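Local coordinates for protein hydrolase, NUDIX family (Clostridium perfringens ATCC 13124, PDB 3F6A) that probably hydrolyses nucleoside diphosphates linked to another moiety, as members of the NUDIX hydrolase family do, at residues I140-M143 / A144-L148; L21-K25 / K26-M30. All coordinates share one frame; numbering follows the deposited sequence.

Contact 1: residues I140-M143 / A144-L148; sequences ILVM and ATEAL
L141 O is gripped twice from the next helical turn, by the backbone and the side chain of T145. The hydroxyl OG1 of T145 gives it the shorter bond, at 2.7 Å, while T145 N donates from above the carbonyl plane at 3.2 Å. Threonine suits a partly exposed helical position for this reason: with OG1 beside its own backbone N (chi1 -60°), the hydroxyl reaches back to the carbonyl four residues earlier and is satisfied by the helix itself. The ordinary i to i+4 ladder continues on both sides of this forked bond. A144 N bonds to I140 O, E146 N to V142 O at 2.9 Å, and A147 N to M143 O at 2.8 Å, the last with a fairly straight N-H...O angle of 160°.

Packing between the turns is lighter. E146 sends its CG over V142 O at 3.2 Å, and its extended chain then crosses V142 at a slant, so that OE2 lies 3.9 Å from V142 CG1. Its other oxygen, OE1, is hydrogen-bonded to Y104 OH and H86 NE2, and OE2 comes close to the carboxylate of D66 of the second subunit. The small methyls of A144 and A147 let the helix lie near the sheet, where both touch F12 of strand 7-15. I140 and M143, a selenomethionine here, also pack on F12, and M143 continues to V102 and Y104 of strand 98-106. V142 meets S72 of the second subunit, while A144 and L148 cover V19 of strand 18-23.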
loop_
_atom_site.group_PDB
_atom_site.type_symbol
_atom_site.label_atom_id
_atom_site.label_comp_id
_atom_site.label_asym_id
_atom_site.label_seq_id
_atom_site.Cartn_x
_atom_site.Cartn_y
_atom_site.Cartn_z
ATOM N N ILE A 140 6.807 8.329 -14.313
ATOM C CA ILE A 140 5.441 8.826 -14.442
ATOM C C ILE A 140 4.908 8.338 -15.787
ATOM O O ILE A 140 3.739 7.958 -15.909
ATOM C CB ILE A 140 5.391 10.365 -14.386
ATOM C CG1 ILE A 140 5.852 10.848 -13.007
ATOM C CG2 ILE A 140 3.977 10.856 -14.672
ATOM C CD1 ILE A 140 5.013 10.319 -11.852
ATOM N N LEU A 141 5.779 8.336 -16.794
ATOM C CA LEU A 141 5.398 7.872 -18.126
ATOM C C LEU A 141 5.003 6.412 -18.058
ATOM O O LEU A 141 4.066 5.981 -18.727
ATOM C CB LEU A 141 6.558 8.024 -19.116
ATOM C CG LEU A 141 6.911 9.435 -19.585
ATOM C CD1 LEU A 141 8.121 9.386 -20.509
ATOM C CD2 LEU A 141 5.714 10.049 -20.302
ATOM N N VAL A 142 5.719 5.648 -17.242
ATOM C CA VAL A 142 5.434 4.226 -17.097
ATOM C C VAL A 142 4.099 3.965 -16.406
ATOM O O VAL A 142 3.287 3.174 -16.891
ATOM C CB VAL A 142 6.547 3.521 -16.298
ATOM C CG1 VAL A 142 6.139 2.110 -15.960
ATOM C CG2 VAL A 142 7.833 3.513 -17.108
HETATM N N MSE A 143 3.863 4.627 -15.277
HETATM C CA MSE A 143 2.613 4.417 -14.557
HETATM C C MSE A 143 1.391 4.906 -15.321
HETATM O O MSE A 143 0.322 4.299 -15.249
HETATM C CB MSE A 143 2.686 5.066 -13.175
HETATM C CG MSE A 143 3.719 4.386 -12.269
HETATM SE SE MSE A 143 3.693 4.955 -10.430
HETATM C CE MSE A 143 4.544 6.654 -10.645
ATOM N N ALA A 144 1.546 5.986 -16.074
ATOM C CA ALA A 144 0.437 6.518 -16.857
ATOM C C ALA A 144 0.079 5.497 -17.933
ATOM O O ALA A 144 -1.089 5.304 -18.268
ATOM C CB ALA A 144 0.836 7.852 -17.492
ATOM N N THR A 145 1.102 4.830 -18.459
ATOM C CA THR A 145 0.908 3.816 -19.486
ATOM C C THR A 145 0.253 2.579 -18.881
ATOM O O THR A 145 -0.628 1.975 -19.495
ATOM C CB THR A 145 2.247 3.436 -20.134
ATOM O OG1 THR A 145 2.827 4.606 -20.723
ATOM C CG2 THR A 145 2.048 2.381 -21.211
ATOM N N GLU A 146 0.678 2.201 -17.677
ATOM C CA GLU A 146 0.081 1.051 -17.015
ATOM C C GLU A 146 -1.387 1.362 -16.745
ATOM O O GLU A 146 -2.256 0.517 -16.940
ATOM C CB GLU A 146 0.770 0.750 -15.683
ATOM C CG GLU A 146 2.245 0.417 -15.779
ATOM C CD GLU A 146 2.812 -0.023 -14.446
ATOM O OE1 GLU A 146 2.204 0.311 -13.402
ATOM O OE2 GLU A 146 3.867 -0.693 -14.440
ATOM N N ALA A 147 -1.656 2.581 -16.285
ATOM C CA ALA A 147 -3.031 2.989 -15.995
ATOM C C ALA A 147 -3.881 2.836 -17.256
ATOM O O ALA A 147 -4.998 2.322 -17.202
ATOM C CB ALA A 147 -3.066 4.441 -15.498
ATOM N N LEU A 148 -3.346 3.279 -18.391
ATOM C CA LEU A 148 -4.061 3.171 -19.659
ATOM C C LEU A 148 -4.262 1.715 -20.070
ATOM O O LEU A 148 -5.361 1.326 -20.464
ATOM C CB LEU A 148 -3.313 3.927 -20.764
ATOM C CG LEU A 148 -3.485 5.448 -20.776
ATOM C CD1 LEU A 148 -2.490 6.092 -21.734
ATOM C CD2 LEU A 148 -4.908 5.789 -21.177
#

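Contact 2: residues L21-K25 / K26-M30; sequences LHLHK and KAKKM
M30, L23 and K25 carry most of this hairpin contact, in which strand 18-23 turns back through residues 24-29 into strand 30-36. L23 and M30 form an antiparallel non-hydrogen-bonded pair with side chains on the same face of the sheet. M30, a selenomethionine in this crystal, is bent twice: the turns at chi2 (-50°) and chi3 carry SE over the opposing strand, 3.8 Å from L23 CB. From there its methyl CE turns along the strand to rest 3.6 Å from L21 O and against L21 CB. A long, flexible, unbranched chain is well fitted to such a path. L23 crosses it at about a right angle, and with CG anti to the backbone N (chi1 -152°) its CD2 leans over the returning chain, 3.4 Å from K29 N and 3.6 Å from K28 CA.

The backbone closes just beyond this pair. H24 N donates to K29 O at 3.1 Å in a nearly straight bond (164°), and the same oxygen receives a CA-H...O contact from L23.

At the tip, K25 and K26 both have positive phi. Their side chains run alongside each other, with K25 CG 4.1 Å from K26 CG. K25 NZ and K26 NZ stay 5.6 Å apart. Lysine suits this outer bend because its stem can pack as hydrocarbon while its ammonium stays at the surface. The chemistry is thus graded: within the turn, apolar contacts and the H24-K29 backbone bond hold the strand end, whereas the adjacent positive charges would probably repel mildly and keep the tip at the surface, where in this crystal a neighbouring molecule touches it.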
loop_
_atom_site.group_PDB
_atom_site.type_symbol
_atom_site.label_atom_id
_atom_site.label_comp_id
_atom_site.label_asym_id
_atom_site.label_seq_id
_atom_site.Cartn_x
_atom_site.Cartn_y
_atom_site.Cartn_z
ATOM N N LEU A 21 -2.772 14.422 -16.330
ATOM C CA LEU A 21 -1.612 14.877 -15.559
ATOM C C LEU A 21 -1.732 16.393 -15.443
ATOM O O LEU A 21 -2.436 17.017 -16.230
ATOM C CB LEU A 21 -0.301 14.540 -16.284
ATOM C CG LEU A 21 0.048 13.079 -16.575
ATOM C CD1 LEU A 21 1.290 13.025 -17.454
ATOM C CD2 LEU A 21 0.285 12.322 -15.275
ATOM N N HIS A 22 -1.061 16.990 -14.467
ATOM C CA HIS A 22 -1.098 18.440 -14.347
ATOM C C HIS A 22 0.289 18.971 -14.013
ATOM O O HIS A 22 1.098 18.266 -13.413
ATOM C CB HIS A 22 -2.164 18.887 -13.323
ATOM C CG HIS A 22 -1.783 18.702 -11.883
ATOM N ND1 HIS A 22 -0.825 17.805 -11.462
ATOM C CD2 HIS A 22 -2.283 19.269 -10.758
ATOM C CE1 HIS A 22 -0.751 17.827 -10.142
ATOM N NE2 HIS A 22 -1.624 18.707 -9.692
ATOM N N LEU A 23 0.576 20.199 -14.439
ATOM C CA LEU A 23 1.878 20.817 -14.193
ATOM C C LEU A 23 1.972 21.247 -12.730
ATOM O O LEU A 23 1.275 22.158 -12.291
ATOM C CB LEU A 23 2.073 22.036 -15.111
ATOM C CG LEU A 23 3.516 22.402 -15.490
ATOM C CD1 LEU A 23 3.512 23.690 -16.298
ATOM C CD2 LEU A 23 4.368 22.562 -14.252
ATOM N N HIS A 24 2.853 20.600 -11.980
ATOM C CA HIS A 24 2.994 20.909 -10.566
ATOM C C HIS A 24 3.185 22.387 -10.229
ATOM O O HIS A 24 2.678 22.858 -9.215
ATOM C CB HIS A 24 4.144 20.107 -9.955
ATOM C CG HIS A 24 4.082 20.030 -8.462
ATOM N ND1 HIS A 24 3.212 19.193 -7.798
ATOM C CD2 HIS A 24 4.728 20.737 -7.505
ATOM C CE1 HIS A 24 3.322 19.389 -6.496
ATOM N NE2 HIS A 24 4.236 20.322 -6.292
ATOM N N LYS A 25 3.905 23.112 -11.079
ATOM C CA LYS A 25 4.186 24.535 -10.858
ATOM C C LYS A 25 5.217 24.662 -9.734
ATOM O O LYS A 25 5.184 23.906 -8.764
ATOM C CB LYS A 25 2.908 25.317 -10.511
ATOM C CG LYS A 25 2.661 25.541 -9.025
ATOM C CD LYS A 25 1.566 26.572 -8.798
ATOM C CE LYS A 25 0.241 26.132 -9.388
ATOM N NZ LYS A 25 -0.807 27.167 -9.168
ATOM N N LYS A 26 6.126 25.625 -9.867
ATOM C CA LYS A 26 7.205 25.804 -8.896
ATOM C C LYS A 26 8.081 24.567 -9.053
ATOM O O LYS A 26 8.979 24.304 -8.254
ATOM C CB LYS A 26 6.667 25.895 -7.464
ATOM C CG LYS A 26 5.949 27.198 -7.154
ATOM C CD LYS A 26 5.529 27.264 -5.696
ATOM C CE LYS A 26 4.878 28.598 -5.368
ATOM N NZ LYS A 26 3.693 28.858 -6.232
ATOM N N ALA A 27 7.785 23.819 -10.111
ATOM C CA ALA A 27 8.484 22.592 -10.469
ATOM C C ALA A 27 7.930 22.194 -11.833
ATOM O O ALA A 27 7.113 21.283 -11.944
ATOM C CB ALA A 27 8.202 21.506 -9.445
ATOM N N LYS A 28 8.370 22.904 -12.865
ATOM C CA LYS A 28 7.924 22.665 -14.233
ATOM C C LYS A 28 8.032 21.191 -14.632
ATOM O O LYS A 28 9.023 20.777 -15.232
ATOM C CB LYS A 28 8.754 23.524 -15.196
ATOM C CG LYS A 28 7.981 24.100 -16.379
ATOM C CD LYS A 28 8.888 24.957 -17.263
ATOM C CE LYS A 28 8.087 25.770 -18.276
ATOM N NZ LYS A 28 7.260 24.921 -19.176
ATOM N N LYS A 29 7.010 20.408 -14.298
ATOM C CA LYS A 29 6.984 18.986 -14.631
ATOM C C LYS A 29 5.557 18.452 -14.531
ATOM O O LYS A 29 4.807 18.832 -13.629
ATOM C CB LYS A 29 7.879 18.199 -13.670
ATOM C CG LYS A 29 7.355 18.174 -12.244
ATOM C CD LYS A 29 8.057 17.140 -11.377
ATOM C CE LYS A 29 9.468 17.560 -11.019
ATOM N NZ LYS A 29 10.010 16.693 -9.936
HETATM N N MSE A 30 5.182 17.570 -15.454
HETATM C CA MSE A 30 3.845 16.983 -15.441
HETATM C C MSE A 30 3.767 15.853 -14.411
HETATM O O MSE A 30 4.642 14.982 -14.365
HETATM C CB MSE A 30 3.494 16.444 -16.826
HETATM C CG MSE A 30 3.434 17.528 -17.901
HETATM SE SE MSE A 30 2.329 19.054 -17.401
HETATM C CE MSE A 30 0.606 18.253 -17.669
#

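How the contacts relate
Contact 2 comes first along the chain, at the turn between strands 18-23 and 30-36; contact 1 follows much later, within the C-terminal helix 138-150. Their centres lie about 17 Å apart, yet they meet directly where I140 CG2 of the helix packs on L21 CD2 of the strand, 4.0 Å away. Both belong to the NUDIX fold: the hairpin strands lie in the mixed sheet, and the helix covers part of it, resting also on strands 7-15 and 98-106. Packing thus joins an early hairpin to the closing helix, whose other residues reach the second subunit; contact 2 touches no other chain of the assembly.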